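Dephospho-CoA kinase (Aquifex aeolicus, PDB 2IF2) probably catalyses the last step of coenzyme A biosynthesis, the ATP-dependent phosphorylation of the 3'-hydroxyl of dephospho-CoA. Local coordinates at residues 29-34 against 110-115. Residues are numbered along the deposited sequence; the frame is centred on the assembly and turned at random.
Sequences LDADKL and LEASLL
Strands 27-30 and 108-111 are neighbours in the parallel sheet of this P-loop kinase fold, and they meet here at their C-terminal ends, the edge beside the predicted ATP loop. Two backbone bonds join them: E111 N donates to L29 O (3.2 Å), and A31 N, already in the first turn of helix 31-36, donates to E111 O (2.8 Å). Both donors sit above the carbonyl planes they address.

D30 is the pivot, the last strand residue and the N-cap of that helix. Its CG lies anti to the backbone N (chi1 -174°), and CB, at 3.3 Å, and then CG both pass E111 OE1. At the tip the two oxygens part company. OD1 turns back to the helix and takes K33 N in a nearly straight bond of 2.7 Å, met from above the carboxylate plane; OD2 points to E111 OE1 at 3.2 Å, acid against acid, the planes 50° apart. Two acids side by side would probably make one of them easier to protonate. An alanine here would lose the cap on K33 N and would probably loosen the start of the helix.

E111, whose side chain also touches K14 and A18 of helix 14-23, comes about 5 Å from a bound sulfate, which is consistent with a phosphate pocket beside the predicted ATP loop. On the other face, A31 CB rests 4.1 Å from L110 CG. Beyond the strand ends A31 CB also meets A112 CB, at 3.6 Å, while S113, its side chain against K14, turns OG back to donate to A112 O.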
loop_
_atom_site.group_PDB
_atom_site.type_symbol
_atom_site.label_atom_id
_atom_site.label_comp_id
_atom_site.label_asym_id
_atom_site.label_seq_id
_atom_site.Cartn_x
_atom_site.Cartn_y
_atom_site.Cartn_z
ATOM N N LEU A 29 -0.322 7.862 -5.131
ATOM C CA LEU A 29 -1.637 7.328 -4.739
ATOM C C LEU A 29 -1.494 6.136 -3.795
ATOM O O LEU A 29 -1.034 5.055 -4.195
ATOM C CB LEU A 29 -2.452 6.881 -5.969
ATOM C CG LEU A 29 -3.677 5.960 -5.785
ATOM C CD1 LEU A 29 -4.720 6.619 -4.906
ATOM C CD2 LEU A 29 -4.270 5.639 -7.142
ATOM N N ASP A 30 -1.904 6.354 -2.547
ATOM C CA ASP A 30 -1.871 5.338 -1.494
ATOM C C ASP A 30 -2.924 4.280 -1.822
ATOM O O ASP A 30 -4.121 4.491 -1.618
ATOM C CB ASP A 30 -2.200 5.985 -0.149
ATOM C CG ASP A 30 -2.037 5.037 1.013
ATOM O OD1 ASP A 30 -2.297 3.821 0.865
ATOM O OD2 ASP A 30 -1.658 5.518 2.097
ATOM N N ALA A 31 -2.468 3.146 -2.337
ATOM C CA ALA A 31 -3.357 2.054 -2.702
ATOM C C ALA A 31 -4.110 1.502 -1.494
ATOM O O ALA A 31 -5.330 1.365 -1.521
ATOM C CB ALA A 31 -2.554 0.952 -3.367
ATOM N N ASP A 32 -3.370 1.192 -0.436
ATOM C CA ASP A 32 -3.954 0.647 0.779
ATOM C C ASP A 32 -5.037 1.568 1.336
ATOM O O ASP A 32 -6.152 1.122 1.639
ATOM C CB ASP A 32 -2.866 0.425 1.832
ATOM C CG ASP A 32 -1.726 -0.447 1.320
ATOM O OD1 ASP A 32 -1.998 -1.530 0.759
ATOM O OD2 ASP A 32 -0.552 -0.056 1.489
ATOM N N LYS A 33 -4.704 2.852 1.470
ATOM C CA LYS A 33 -5.635 3.864 1.982
ATOM C C LYS A 33 -6.919 3.832 1.162
ATOM O O LYS A 33 -8.014 3.810 1.713
ATOM C CB LYS A 33 -4.999 5.260 1.890
ATOM C CG LYS A 33 -5.685 6.342 2.725
ATOM C CD LYS A 33 -4.864 7.641 2.736
ATOM C CE LYS A 33 -5.285 8.601 3.858
ATOM N NZ LYS A 33 -6.709 9.035 3.790
ATOM N N LEU A 34 -6.773 3.819 -0.157
ATOM C CA LEU A 34 -7.923 3.799 -1.045
ATOM C C LEU A 34 -8.767 2.562 -0.810
ATOM O O LEU A 34 -9.977 2.656 -0.622
ATOM C CB LEU A 34 -7.470 3.847 -2.511
ATOM C CG LEU A 34 -8.532 3.882 -3.623
ATOM C CD1 LEU A 34 -9.442 5.090 -3.455
ATOM C CD2 LEU A 34 -7.847 3.917 -4.979
ATOM N N LEU A 110 2.627 4.678 -6.886
ATOM C CA LEU A 110 1.574 3.964 -6.172
ATOM C C LEU A 110 2.166 3.215 -4.979
ATOM O O LEU A 110 2.987 2.321 -5.149
ATOM C CB LEU A 110 0.874 2.989 -7.127
ATOM C CG LEU A 110 -0.227 2.102 -6.546
ATOM C CD1 LEU A 110 -1.402 2.038 -7.495
ATOM C CD2 LEU A 110 0.330 0.724 -6.279
ATOM N N GLU A 111 1.761 3.591 -3.772
ATOM C CA GLU A 111 2.273 2.932 -2.581
ATOM C C GLU A 111 1.232 2.001 -1.982
ATOM O O GLU A 111 0.123 2.425 -1.658
ATOM C CB GLU A 111 2.684 3.958 -1.534
ATOM C CG GLU A 111 1.549 4.848 -1.109
ATOM C CD GLU A 111 1.764 5.446 0.259
ATOM O OE1 GLU A 111 1.037 6.412 0.590
ATOM O OE2 GLU A 111 2.645 4.947 1.006
ATOM N N ALA A 112 1.609 0.731 -1.833
ATOM C CA ALA A 112 0.731 -0.296 -1.288
ATOM C C ALA A 112 1.455 -1.147 -0.258
ATOM O O ALA A 112 0.829 -1.905 0.480
ATOM C CB ALA A 112 0.210 -1.178 -2.409
ATOM N N SER A 113 2.777 -1.027 -0.217
ATOM C CA SER A 113 3.591 -1.778 0.735
ATOM C C SER A 113 3.467 -3.285 0.543
ATOM O O SER A 113 4.092 -4.060 1.271
ATOM C CB SER A 113 3.194 -1.443 2.167
ATOM O OG SER A 113 2.024 -2.133 2.535
ATOM N N LEU A 114 2.651 -3.696 -0.426
ATOM C CA LEU A 114 2.443 -5.111 -0.733
ATOM C C LEU A 114 2.452 -5.343 -2.248
ATOM O O LEU A 114 1.541 -5.965 -2.783
ATOM C CB LEU A 114 1.113 -5.593 -0.134
ATOM C CG LEU A 114 1.047 -5.727 1.398
ATOM C CD1 LEU A 114 -0.397 -5.868 1.884
ATOM C CD2 LEU A 114 1.875 -6.926 1.826
ATOM N N LEU A 115 3.482 -4.834 -2.928
ATOM C CA LEU A 115 3.625 -4.996 -4.377
ATOM C C LEU A 115 4.630 -6.107 -4.651
ATOM O O LEU A 115 4.810 -6.540 -5.790
ATOM C CB LEU A 115 4.124 -3.700 -5.037
ATOM C CG LEU A 115 3.254 -2.442 -5.050
ATOM C CD1 LEU A 115 1.906 -2.737 -5.685
ATOM C CD2 LEU A 115 3.078 -1.957 -3.634
#